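Local structure of nitrite oxidoreductase subunit B (Kuenenia stuttgartiensis, 7B04) at residues Phe30-Cys35 / Ile303-Pro308; Trp167-Gln172 / Arg309-Ala314; Glu14-Glu19 / Cys183-Pro188; Thr115-Ala120 / Gln127-Tyr132. The protein carries the [4Fe-4S] and [3Fe-4S] clusters of an anammox nitrite:nitrate oxidoreductase complex and probably relays electrons between its catalytic subunit and a heme. All blocks are in the same frame, centred on the assembly; numbering follows the deposited sequence.

Contact 1. Residues Phe30-Cys35 / Ile303-Pro308; sequences FNINRC and IYYIPP. With SF4 (iron/sulfur cluster), chain B.
Phe-30 and Asn-31 pair in parallel with Tyr-305 and Ile-306 in a mixed sheet, and the first of these strands runs on into a ferredoxin-type motif whose Cys-35 SG binds FE3 of [4Fe-4S] cluster 1 at 2.3 Å. Two backbone bonds tie the strands: Phe-30 N to Tyr-304 O at 2.8 Å, and Ile-306 N to Phe-30 O, also 2.8 Å. The Phe-30 ring takes CG2 of Ile-303 over the centre of one face, 3.6 Å from the centroid, while its edge turns to the face of the Tyr-305 ring in an offset edge-to-face pair with planes at 86°. Beyond the strand Ile-32 CD1 lies 3.6 Å from Tyr-305 CB, and the other branch of Ile-32, CG2, reaches Pro-308 CG. Asn-33 holds CG beside its backbone N (chi1 -65°), and the amide carried on it comes near two acceptors: ND2 donates to Asn-31 OD1 at 3.3 Å and weakly to Pro-307 O at 3.1 Å; OD1 accepts from Arg-309 N. An alanine here would probably leave the Arg-309 N-H without its acceptor and the carbonyl of Pro-307 without this donor. Within the sheet, strand 25-31 lies between 267-272 and 303-306, and 291-292 follows beyond 303-306. Gln-172 of strand 169-173 packs on Phe-30 and Tyr-305, whereas helix 313-320 meets both prolines and helix 324-332 packs on Pro-307.

Contact 2. Residues Trp167-Gln172 / Arg309-Ala314; sequences WFFYLQ and RWAPRA
Trp-167 and Trp-310 both hold CG between the backbone N and the carbonyl carbon (chi1 66° and 65°), which starts each indole on its course toward the other segment. The contact joins the entry to strand 169-173, one partner of a two-stranded antiparallel sheet, to the turn before helix 313-320, where Pro-312 is the N-cap residue. Pro-312 lies over one face of the Trp-167 indole in a CH-pi contact: CD is 3.4 Å from the centroid of the five-membered ring, and CG is 3.3 Å from NE1. Trp-310 works instead through its edge. Its NE1 donates to Phe-168 O at 3.3 Å, with an N-H...O angle of 158°; the oxygen lies in the indole plane, but the donor stands above the carbonyl plane. Alongside, Trp-310 CZ2 touches Phe-169 CB at 3.6 Å. The methyl of Ala-311 lies near Phe-169 and Trp-167, CB being 4.1 Å from Phe-169 CD1 and 4.3 Å from Trp-167 CE3. Tyr-315 and Leu-316 of the helix close in on the Phe-169 side chain, while Gln-342 of subunit A packs on Phe-168 and Trp-310. The turn is also pinned from within: the guanidinium of Arg-313 approaches Arg-309 O end-on, giving that one oxygen two bonds from the same face of its carbonyl plane, NH1 at 3.2 Å and NH2 at 3.1 Å.

Contact 3. Residues Glu14-Glu19 / Cys183-Pro188; sequences EYPYFE and CLAACP. With F3S (Fe3-s4 cluster), chain C; SF4 (iron/sulfur cluster), chain Z.
Tyr-15, Pro-16 and Tyr-17 meet Leu-184 and Ala-185 on helix 182-186, the short helix of the dicluster ferredoxin fold that ends between two cluster ligands. The methyl of Ala-185 points at the N-terminal loop and lies among the tip of Tyr-15 and the ring of Pro-16: its CB is 3.5 Å from Tyr-15 OH and 3.7 Å from Pro-16 CG. Tyr-15 has CG anti to its backbone N (chi1 -156°), and its ring reaches the helix with the phenol end, Leu-184 CD2 lying at the ring edge, near its plane, 3.7 Å from OH. Tyr-17 approaches beside it. The edge of its ring faces Ala-185, with CE2 3.9 Å from Ala-185 CA, and the same CE2 is 3.8 Å from Leu-184 CD2, the two side chains crossing at a slant. Pro-16 lies against both tyrosines, CD over a face of the Tyr-15 ring near its rim and CB likewise over Tyr-17. The Tyr-15 ring also makes edge-to-face pairs with Phe-117 and Tyr-180. An alanine in place of Tyr-15 would probably open a gap beside the Ala-185 methyl and Leu-184 CD2 and leave Pro-16 CD without the ring beneath it. Pro-40 of subunit A packs on Leu-184, and Pro-188 touches the heme. Cys-183, on the helix side away from the loop, binds FE4 of [4Fe-4S] cluster 3 through SG at 2.3 Å, and Cys-187, just past the helix end, binds FE1 of the [3Fe-4S] cluster through SG at 2.3 Å.

Contact 4. Residues Thr115-Ala120 / Gln127-Tyr132; sequences TIFEVA and QWAVGY
Val-130 and Ile-116 provide the one hydrogen bond between helix 116-123, which begins with a capping box, and the loop that returns past its first turns: Val-130 N donates to Ile-116 O at 3.2 Å with an N-H...O angle of 160°, from above the carbonyl plane. Two CA-H...O contacts accompany it. Ala-129 CA comes to 3.4 Å from the same Ile-116 O, and Phe-117 CA to 3.5 Å from Trp-128 O, so backbone meets backbone on this side of the helix. Apolar contacts fill in around them. Val-130 holds CG1 anti to its carbonyl carbon (chi1 -82°) and CG2 between that carbon and the backbone N, which places CG2 3.7 Å from Ile-116 CB and CG1 3.7 Å from Val-119 CG1, the two valines crossing at about a right angle. Ala-129 CB sits near both Ile-116 CD1 and Phe-117 CD1, while Ala-120 CB lies 3.7 Å from Ala-129 CA. The indole of Trp-128 leads away, to an edge-to-face pair with Phe-88 of subunit C, and Gln-127 OE1 accepts from Lys-213, a residue of the [3Fe-4S] site. In the capping box Glu-118 N donates to Thr-115 OG1 at 3.2 Å, and Thr-115 N meets Glu-118 OE1 from above the carboxylate plane.

Overall arrangement
The four contacts fall into two pairs. Contacts 1 and 2, with centres about 10 Å apart, share the run 303-314, which passes from a sheet strand into helix 313-320 beside [4Fe-4S] cluster 1. Contacts 3 and 4, about 11 Å apart, lie near the other end of the cluster chain, by the [3Fe-4S] cluster and the heme; Trp-128 packs on Pro-16 and so joins them. About 28 to 32 Å separates the centres of one pair from those of the other. Along the chain, contacts 1, 2 and 3 interlace, while contact 4 closes locally inside the loops of contacts 1 and 3, before contact 2 opens. This order is consistent with a chain passing more than once between the ends of a probable electron-transfer path.

Contact 1. Residues Phe30-Cys35 / Ile303-Pro308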
# COMPACT_ATOMS: atom_id res chain seq x y z
N PHE A 30 -18.08 -3.16 10.75
CA PHE A 30 -17.16 -2.53 9.81
C PHE A 30 -17.85 -1.30 9.22
O PHE A 30 -18.90 -1.42 8.59
CB PHE A 30 -16.76 -3.48 8.68
CG PHE A 30 -15.92 -4.65 9.12
CD1 PHE A 30 -15.66 -4.90 10.45
CD2 PHE A 30 -15.38 -5.51 8.17
CE1 PHE A 30 -14.90 -5.99 10.84
CE2 PHE A 30 -14.61 -6.60 8.55
CZ PHE A 30 -14.37 -6.83 9.88
N ASN A 31 -17.26 -0.12 9.44
CA ASN A 31 -17.77 1.11 8.84
C ASN A 31 -17.12 1.27 7.47
O ASN A 31 -16.02 1.82 7.34
CB ASN A 31 -17.49 2.31 9.75
CG ASN A 31 -18.24 3.56 9.31
OD1 ASN A 31 -18.93 3.55 8.29
ND2 ASN A 31 -18.09 4.63 10.07
N ILE A 32 -17.81 0.78 6.44
CA ILE A 32 -17.28 0.83 5.08
C ILE A 32 -16.99 2.26 4.65
O ILE A 32 -16.06 2.51 3.88
CB ILE A 32 -18.25 0.13 4.10
CG1 ILE A 32 -18.51 -1.31 4.54
CG2 ILE A 32 -17.71 0.16 2.69
CD1 ILE A 32 -19.52 -2.02 3.67
N ASN A 33 -17.78 3.22 5.14
CA ASN A 33 -17.59 4.62 4.77
C ASN A 33 -16.19 5.13 5.09
O ASN A 33 -15.70 6.04 4.43
CB ASN A 33 -18.64 5.48 5.46
CG ASN A 33 -20.05 5.16 5.01
OD1 ASN A 33 -20.37 5.29 3.83
ND2 ASN A 33 -20.90 4.74 5.94
N ARG A 34 -15.54 4.56 6.11
CA ARG A 34 -14.22 5.01 6.51
C ARG A 34 -13.08 4.22 5.88
O ARG A 34 -11.92 4.60 6.05
CB ARG A 34 -14.07 4.93 8.03
CG ARG A 34 -14.91 5.88 8.85
CD ARG A 34 -14.53 5.72 10.32
NE ARG A 34 -15.29 6.58 11.22
CZ ARG A 34 -15.11 6.62 12.53
NH1 ARG A 34 -15.84 7.43 13.28
NH2 ARG A 34 -14.19 5.84 13.10
N CYS A 35 -13.38 3.15 5.15
CA CYS A 35 -12.32 2.26 4.69
C CYS A 35 -11.50 2.89 3.57
O CYS A 35 -12.00 3.70 2.78
CB CYS A 35 -12.91 0.93 4.22
SG CYS A 35 -11.67 -0.37 3.91
N ILE A 303 -20.29 -10.68 10.89
CA ILE A 303 -19.55 -9.46 10.60
C ILE A 303 -20.52 -8.51 9.91
O ILE A 303 -20.98 -8.78 8.79
CB ILE A 303 -18.32 -9.73 9.72
CG1 ILE A 303 -17.39 -10.73 10.40
CG2 ILE A 303 -17.59 -8.44 9.41
CD1 ILE A 303 -16.86 -10.25 11.74
N TYR A 304 -20.85 -7.41 10.58
CA TYR A 304 -21.89 -6.50 10.13
C TYR A 304 -21.27 -5.21 9.63
O TYR A 304 -20.30 -4.71 10.20
CB TYR A 304 -22.88 -6.21 11.26
CG TYR A 304 -23.56 -7.45 11.80
CD1 TYR A 304 -24.78 -7.87 11.30
CD2 TYR A 304 -22.97 -8.20 12.81
CE1 TYR A 304 -25.40 -9.00 11.79
CE2 TYR A 304 -23.59 -9.33 13.31
CZ TYR A 304 -24.80 -9.72 12.80
OH TYR A 304 -25.42 -10.85 13.29
N TYR A 305 -21.83 -4.67 8.54
CA TYR A 305 -21.26 -3.54 7.84
C TYR A 305 -22.21 -2.35 7.86
O TYR A 305 -23.42 -2.51 7.72
CB TYR A 305 -20.95 -3.89 6.38
CG TYR A 305 -19.96 -5.01 6.18
CD1 TYR A 305 -18.62 -4.73 5.96
CD2 TYR A 305 -20.36 -6.34 6.20
CE1 TYR A 305 -17.71 -5.75 5.76
CE2 TYR A 305 -19.46 -7.36 6.01
CZ TYR A 305 -18.13 -7.06 5.79
OH TYR A 305 -17.22 -8.08 5.61
N ILE A 306 -21.64 -1.16 8.02
CA ILE A 306 -22.36 0.09 7.77
C ILE A 306 -22.24 0.38 6.28
O ILE A 306 -21.12 0.60 5.80
CB ILE A 306 -21.81 1.24 8.62
CG1 ILE A 306 -22.10 1.00 10.10
CG2 ILE A 306 -22.40 2.56 8.16
CD1 ILE A 306 -21.50 2.04 11.02
N PRO A 307 -23.34 0.41 5.53
CA PRO A 307 -23.24 0.47 4.07
C PRO A 307 -22.64 1.78 3.60
O PRO A 307 -22.66 2.78 4.33
CB PRO A 307 -24.71 0.34 3.61
CG PRO A 307 -25.42 -0.28 4.78
CD PRO A 307 -24.73 0.25 5.99
N PRO A 308 -22.07 1.81 2.40
CA PRO A 308 -21.56 3.07 1.86
C PRO A 308 -22.70 4.04 1.56
O PRO A 308 -23.75 3.65 1.05
CB PRO A 308 -20.83 2.65 0.58
CG PRO A 308 -20.57 1.19 0.75
CD PRO A 308 -21.71 0.66 1.55
FE1 SF4 B . -7.49 -0.57 5.81
FE2 SF4 B . -8.39 -3.11 6.28
FE3 SF4 B . -10.11 -1.20 5.34
FE4 SF4 B . -9.18 -1.06 7.91
S1 SF4 B . -10.50 -2.69 7.02
S2 SF4 B . -9.32 0.65 6.41
S3 SF4 B . -7.06 -1.86 7.64
S4 SF4 B . -8.28 -2.05 4.27

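Contact 2. Residues Trp167-Gln172 / Arg309-Ala314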
# COMPACT_ATOMS: atom_id res chain seq x y z
N TRP A 167 -18.97 4.55 -9.58
CA TRP A 167 -18.87 4.20 -8.17
C TRP A 167 -18.11 2.89 -7.99
O TRP A 167 -18.05 2.04 -8.88
CB TRP A 167 -20.26 4.07 -7.55
CG TRP A 167 -21.05 2.93 -8.12
CD1 TRP A 167 -21.85 2.96 -9.22
CD2 TRP A 167 -21.10 1.58 -7.63
NE1 TRP A 167 -22.40 1.72 -9.45
CE2 TRP A 167 -21.96 0.86 -8.48
CE3 TRP A 167 -20.51 0.92 -6.55
CZ2 TRP A 167 -22.24 -0.49 -8.29
CZ3 TRP A 167 -20.79 -0.42 -6.36
CH2 TRP A 167 -21.64 -1.12 -7.23
N PHE A 168 -17.56 2.74 -6.79
CA PHE A 168 -16.96 1.51 -6.28
C PHE A 168 -16.70 1.69 -4.80
O PHE A 168 -16.45 2.81 -4.34
CB PHE A 168 -15.66 1.15 -7.02
CG PHE A 168 -14.47 1.96 -6.61
CD1 PHE A 168 -13.50 1.42 -5.78
CD2 PHE A 168 -14.30 3.26 -7.06
CE1 PHE A 168 -12.39 2.15 -5.41
CE2 PHE A 168 -13.19 4.00 -6.68
CZ PHE A 168 -12.24 3.44 -5.85
N PHE A 169 -16.78 0.60 -4.05
CA PHE A 169 -16.54 0.63 -2.61
C PHE A 169 -15.79 -0.63 -2.22
O PHE A 169 -15.57 -1.54 -3.03
CB PHE A 169 -17.86 0.76 -1.82
CG PHE A 169 -18.74 -0.45 -1.88
CD1 PHE A 169 -19.66 -0.60 -2.90
CD2 PHE A 169 -18.67 -1.43 -0.90
CE1 PHE A 169 -20.49 -1.71 -2.96
CE2 PHE A 169 -19.49 -2.55 -0.95
CZ PHE A 169 -20.40 -2.68 -1.98
N TYR A 170 -15.38 -0.68 -0.95
CA TYR A 170 -14.48 -1.71 -0.45
C TYR A 170 -15.22 -2.64 0.49
O TYR A 170 -15.95 -2.18 1.38
CB TYR A 170 -13.28 -1.08 0.25
CG TYR A 170 -12.45 -0.19 -0.65
CD1 TYR A 170 -12.01 -0.64 -1.89
CD2 TYR A 170 -12.11 1.10 -0.26
CE1 TYR A 170 -11.26 0.17 -2.71
CE2 TYR A 170 -11.36 1.92 -1.08
CZ TYR A 170 -10.93 1.45 -2.31
OH TYR A 170 -10.18 2.25 -3.13
N LEU A 171 -15.03 -3.94 0.31
CA LEU A 171 -15.64 -4.96 1.17
C LEU A 171 -14.53 -5.71 1.88
O LEU A 171 -13.66 -6.31 1.24
CB LEU A 171 -16.51 -5.91 0.35
CG LEU A 171 -17.32 -6.94 1.12
CD1 LEU A 171 -18.24 -6.26 2.12
CD2 LEU A 171 -18.12 -7.81 0.16
N GLN A 172 -14.56 -5.68 3.21
CA GLN A 172 -13.53 -6.26 4.06
C GLN A 172 -14.07 -7.54 4.68
O GLN A 172 -15.03 -7.50 5.46
CB GLN A 172 -13.10 -5.28 5.14
CG GLN A 172 -12.93 -3.84 4.65
CD GLN A 172 -14.25 -3.08 4.61
OE1 GLN A 172 -15.23 -3.49 5.22
NE2 GLN A 172 -14.27 -1.99 3.86
N ARG A 309 -22.47 5.31 1.89
CA ARG A 309 -23.47 6.34 1.65
C ARG A 309 -23.67 6.64 0.17
O ARG A 309 -24.70 7.22 -0.20
CB ARG A 309 -23.09 7.62 2.40
CG ARG A 309 -21.85 8.30 1.86
CD ARG A 309 -21.66 9.68 2.48
NE ARG A 309 -20.51 10.37 1.91
CZ ARG A 309 -20.22 11.65 2.13
NH1 ARG A 309 -19.15 12.19 1.57
NH2 ARG A 309 -21.00 12.38 2.91
N TRP A 310 -22.72 6.27 -0.68
CA TRP A 310 -22.67 6.73 -2.06
C TRP A 310 -23.00 5.66 -3.08
O TRP A 310 -23.19 5.99 -4.26
CB TRP A 310 -21.28 7.30 -2.37
CG TRP A 310 -20.21 6.25 -2.32
CD1 TRP A 310 -19.75 5.50 -3.36
CD2 TRP A 310 -19.49 5.82 -1.16
NE1 TRP A 310 -18.78 4.63 -2.92
CE2 TRP A 310 -18.60 4.81 -1.57
CE3 TRP A 310 -19.51 6.20 0.19
CZ2 TRP A 310 -17.73 4.17 -0.69
CZ3 TRP A 310 -18.65 5.56 1.07
CH2 TRP A 310 -17.77 4.56 0.62
N ALA A 311 -23.07 4.40 -2.68
CA ALA A 311 -23.27 3.33 -3.65
C ALA A 311 -24.75 3.23 -4.03
O ALA A 311 -25.62 3.65 -3.27
CB ALA A 311 -22.80 2.00 -3.07
N PRO A 312 -25.04 2.71 -5.22
CA PRO A 312 -26.44 2.51 -5.61
C PRO A 312 -27.18 1.68 -4.58
O PRO A 312 -26.71 0.62 -4.16
CB PRO A 312 -26.33 1.78 -6.95
CG PRO A 312 -25.03 2.22 -7.50
CD PRO A 312 -24.12 2.38 -6.31
N ARG A 313 -28.35 2.17 -4.15
CA ARG A 313 -29.07 1.50 -3.08
C ARG A 313 -29.54 0.12 -3.50
O ARG A 313 -29.55 -0.80 -2.67
CB ARG A 313 -30.26 2.36 -2.64
CG ARG A 313 -29.88 3.74 -2.13
CD ARG A 313 -29.24 3.68 -0.75
NE ARG A 313 -29.04 5.02 -0.18
CZ ARG A 313 -27.93 5.73 -0.34
NH1 ARG A 313 -27.82 6.93 0.22
NH2 ARG A 313 -26.91 5.24 -1.04
N ALA A 314 -29.85 -0.08 -4.78
CA ALA A 314 -30.30 -1.39 -5.25
C ALA A 314 -29.23 -2.45 -5.03
O ALA A 314 -29.51 -3.54 -4.54
CB ALA A 314 -30.70 -1.32 -6.72

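Contact 3. Residues Glu14-Glu19 / Cys183-Pro188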
# COMPACT_ATOMS: atom_id res chain seq x y z
N GLU A 14 -33.65 -24.37 7.05
CA GLU A 14 -33.28 -25.79 7.03
C GLU A 14 -31.79 -25.93 7.26
O GLU A 14 -30.98 -25.38 6.51
CB GLU A 14 -33.68 -26.43 5.71
CG GLU A 14 -33.38 -27.93 5.64
CD GLU A 14 -34.45 -28.77 6.35
OE1 GLU A 14 -34.12 -29.86 6.85
OE2 GLU A 14 -35.62 -28.33 6.37
N TYR A 15 -31.42 -26.70 8.29
CA TYR A 15 -30.04 -26.97 8.66
C TYR A 15 -29.93 -28.42 9.13
O TYR A 15 -30.90 -28.98 9.66
CB TYR A 15 -29.55 -26.02 9.76
CG TYR A 15 -28.06 -25.86 9.77
CD1 TYR A 15 -27.39 -25.41 8.64
CD2 TYR A 15 -27.31 -26.21 10.88
CE1 TYR A 15 -26.01 -25.29 8.62
CE2 TYR A 15 -25.93 -26.09 10.87
CZ TYR A 15 -25.28 -25.63 9.75
OH TYR A 15 -23.91 -25.51 9.75
N PRO A 16 -28.76 -29.06 8.91
CA PRO A 16 -28.59 -30.45 9.39
C PRO A 16 -28.69 -30.61 10.89
O PRO A 16 -29.15 -31.65 11.37
CB PRO A 16 -27.19 -30.80 8.88
CG PRO A 16 -27.02 -29.94 7.68
CD PRO A 16 -27.64 -28.64 8.05
N TYR A 17 -28.25 -29.61 11.67
CA TYR A 17 -28.12 -29.75 13.11
C TYR A 17 -29.09 -28.83 13.84
O TYR A 17 -29.48 -27.77 13.32
CB TYR A 17 -26.68 -29.45 13.56
CG TYR A 17 -25.66 -30.26 12.80
CD1 TYR A 17 -25.40 -31.58 13.15
CD2 TYR A 17 -24.97 -29.72 11.72
CE1 TYR A 17 -24.47 -32.34 12.45
CE2 TYR A 17 -24.04 -30.47 11.02
CZ TYR A 17 -23.79 -31.78 11.39
OH TYR A 17 -22.86 -32.52 10.70
N PHE A 18 -29.54 -29.27 15.01
CA PHE A 18 -30.49 -28.45 15.76
C PHE A 18 -29.85 -27.15 16.22
O PHE A 18 -28.64 -27.07 16.45
CB PHE A 18 -31.10 -29.21 16.95
CG PHE A 18 -30.11 -29.85 17.88
CD1 PHE A 18 -29.68 -31.15 17.66
CD2 PHE A 18 -29.66 -29.18 19.00
CE1 PHE A 18 -28.79 -31.76 18.54
CE2 PHE A 18 -28.77 -29.79 19.88
CZ PHE A 18 -28.34 -31.07 19.64
N GLU A 19 -30.68 -26.12 16.33
CA GLU A 19 -30.22 -24.81 16.76
C GLU A 19 -29.60 -24.88 18.14
O GLU A 19 -30.21 -25.41 19.08
CB GLU A 19 -31.39 -23.82 16.75
CG GLU A 19 -31.07 -22.47 17.39
CD GLU A 19 -32.09 -21.41 17.03
OE1 GLU A 19 -32.93 -21.68 16.14
OE2 GLU A 19 -32.06 -20.31 17.62
N CYS A 183 -19.75 -24.60 6.03
CA CYS A 183 -18.59 -25.48 6.15
C CYS A 183 -18.80 -26.53 7.22
O CYS A 183 -18.47 -27.71 7.03
CB CYS A 183 -17.34 -24.65 6.44
SG CYS A 183 -17.42 -23.68 7.97
N LEU A 184 -19.35 -26.13 8.37
CA LEU A 184 -19.61 -27.08 9.45
C LEU A 184 -20.59 -28.16 9.02
O LEU A 184 -20.39 -29.35 9.31
CB LEU A 184 -20.13 -26.33 10.68
CG LEU A 184 -20.41 -27.09 11.98
CD1 LEU A 184 -20.01 -26.23 13.17
CD2 LEU A 184 -21.87 -27.49 12.07
N ALA A 185 -21.67 -27.76 8.34
CA ALA A 185 -22.63 -28.74 7.85
C ALA A 185 -22.05 -29.60 6.74
O ALA A 185 -22.50 -30.74 6.54
CB ALA A 185 -23.90 -28.03 7.37
N ALA A 186 -21.07 -29.08 6.00
CA ALA A 186 -20.53 -29.82 4.86
C ALA A 186 -19.67 -30.99 5.31
O ALA A 186 -19.77 -32.08 4.73
CB ALA A 186 -19.72 -28.87 3.97
N CYS A 187 -18.82 -30.79 6.31
CA CYS A 187 -17.85 -31.80 6.70
C CYS A 187 -18.53 -33.08 7.17
O CYS A 187 -19.23 -33.06 8.20
CB CYS A 187 -16.93 -31.28 7.79
SG CYS A 187 -15.56 -32.40 8.19
N PRO A 188 -18.36 -34.21 6.46
CA PRO A 188 -18.98 -35.47 6.89
C PRO A 188 -18.31 -36.10 8.11
O PRO A 188 -18.88 -37.03 8.69
CB PRO A 188 -18.83 -36.37 5.66
CG PRO A 188 -18.53 -35.43 4.52
CD PRO A 188 -17.71 -34.35 5.15
FE1 F3S C . -14.00 -31.79 6.64
FE3 F3S C . -11.36 -31.25 6.37
FE4 F3S C . -13.20 -29.71 5.09
S1 F3S C . -12.33 -33.25 6.38
S2 F3S C . -14.89 -31.15 4.63
S3 F3S C . -12.92 -29.90 7.38
S4 F3S C . -11.21 -30.36 4.26
FE1 SF4 Z . -17.68 -19.85 5.64
FE2 SF4 Z . -19.37 -19.20 7.68
FE3 SF4 Z . -16.67 -18.95 8.02
FE4 SF4 Z . -17.81 -21.44 7.86
S1 SF4 Z . -18.15 -19.88 9.49
S2 SF4 Z . -15.92 -20.73 6.80
S3 SF4 Z . -19.48 -21.05 6.35
S4 SF4 Z . -17.98 -17.79 6.57

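Contact 4. Residues Thr115-Ala120 / Gln127-Tyr132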
# COMPACT_ATOMS: atom_id res chain seq x y z
N THR A 115 -32.26 -20.64 0.81
CA THR A 115 -30.86 -20.59 1.20
C THR A 115 -30.07 -21.66 0.45
O THR A 115 -30.64 -22.52 -0.23
CB THR A 115 -30.71 -20.78 2.71
OG1 THR A 115 -30.96 -22.16 3.04
CG2 THR A 115 -31.70 -19.91 3.45
N ILE A 116 -28.75 -21.58 0.56
CA ILE A 116 -27.89 -22.58 -0.08
C ILE A 116 -28.22 -23.98 0.41
O ILE A 116 -28.07 -24.96 -0.33
CB ILE A 116 -26.40 -22.24 0.14
CG1 ILE A 116 -26.06 -22.25 1.63
CG2 ILE A 116 -26.07 -20.89 -0.47
CD1 ILE A 116 -24.58 -22.34 1.91
N PHE A 117 -28.69 -24.10 1.65
CA PHE A 117 -29.12 -25.40 2.16
C PHE A 117 -30.44 -25.82 1.54
O PHE A 117 -30.60 -26.99 1.15
CB PHE A 117 -29.22 -25.35 3.69
CG PHE A 117 -28.02 -24.74 4.36
CD1 PHE A 117 -26.86 -25.48 4.54
CD2 PHE A 117 -28.06 -23.44 4.81
CE1 PHE A 117 -25.76 -24.92 5.15
CE2 PHE A 117 -26.96 -22.87 5.43
CZ PHE A 117 -25.81 -23.61 5.60
N GLU A 118 -31.40 -24.90 1.45
CA GLU A 118 -32.72 -25.24 0.94
C GLU A 118 -32.73 -25.42 -0.57
O GLU A 118 -33.53 -26.20 -1.09
CB GLU A 118 -33.72 -24.16 1.34
CG GLU A 118 -33.81 -23.95 2.85
CD GLU A 118 -34.56 -22.69 3.23
OE1 GLU A 118 -34.90 -21.89 2.32
OE2 GLU A 118 -34.82 -22.48 4.43
N VAL A 119 -31.85 -24.72 -1.30
CA VAL A 119 -31.70 -24.99 -2.73
C VAL A 119 -31.21 -26.42 -2.94
O VAL A 119 -31.70 -27.14 -3.82
CB VAL A 119 -30.75 -23.97 -3.38
CG1 VAL A 119 -30.34 -24.43 -4.77
CG2 VAL A 119 -31.42 -22.60 -3.46
N ALA A 120 -30.25 -26.85 -2.12
CA ALA A 120 -29.74 -28.21 -2.22
C ALA A 120 -30.83 -29.23 -1.89
O ALA A 120 -30.89 -30.31 -2.49
CB ALA A 120 -28.55 -28.39 -1.28
N GLN A 127 -26.42 -33.36 -1.48
CA GLN A 127 -25.38 -32.63 -0.73
C GLN A 127 -26.09 -31.69 0.25
O GLN A 127 -27.26 -31.42 0.07
CB GLN A 127 -24.42 -31.87 -1.63
CG GLN A 127 -23.95 -32.66 -2.82
CD GLN A 127 -22.76 -33.49 -2.47
OE1 GLN A 127 -22.11 -33.26 -1.48
NE2 GLN A 127 -22.47 -34.47 -3.28
N TRP A 128 -25.39 -31.24 1.26
CA TRP A 128 -26.00 -30.39 2.28
C TRP A 128 -26.20 -28.96 1.80
O TRP A 128 -27.09 -28.27 2.29
CB TRP A 128 -25.15 -30.43 3.55
CG TRP A 128 -25.29 -31.72 4.30
CD1 TRP A 128 -24.31 -32.64 4.53
CD2 TRP A 128 -26.48 -32.24 4.90
NE1 TRP A 128 -24.82 -33.70 5.24
CE2 TRP A 128 -26.15 -33.48 5.48
CE3 TRP A 128 -27.80 -31.78 4.99
CZ2 TRP A 128 -27.08 -34.26 6.16
CZ3 TRP A 128 -28.72 -32.56 5.67
CH2 TRP A 128 -28.36 -33.78 6.24
N ALA A 129 -25.39 -28.51 0.84
CA ALA A 129 -25.52 -27.15 0.34
C ALA A 129 -24.97 -27.07 -1.08
O ALA A 129 -24.13 -27.88 -1.48
CB ALA A 129 -24.80 -26.14 1.24
N VAL A 130 -25.47 -26.10 -1.84
CA VAL A 130 -24.93 -25.82 -3.16
C VAL A 130 -23.60 -25.11 -3.02
O VAL A 130 -23.35 -24.40 -2.04
CB VAL A 130 -25.93 -24.99 -4.00
CG1 VAL A 130 -26.99 -25.88 -4.61
CG2 VAL A 130 -26.56 -23.91 -3.14
N GLY A 131 -22.73 -25.29 -4.01
CA GLY A 131 -21.44 -24.64 -3.97
C GLY A 131 -20.55 -25.11 -5.10
O GLY A 131 -20.99 -25.80 -6.02
N TYR A 132 -19.29 -24.72 -5.00
CA TYR A 132 -18.27 -25.09 -5.97
C TYR A 132 -16.91 -24.98 -5.30
O TYR A 132 -16.75 -24.26 -4.31
CB TYR A 132 -18.33 -24.20 -7.22
CG TYR A 132 -17.84 -22.79 -7.00
CD1 TYR A 132 -18.68 -21.81 -6.49
CD2 TYR A 132 -16.53 -22.43 -7.31
CE1 TYR A 132 -18.24 -20.52 -6.29
CE2 TYR A 132 -16.08 -21.14 -7.10
CZ TYR A 132 -16.94 -20.19 -6.59
OH TYR A 132 -16.49 -18.90 -6.39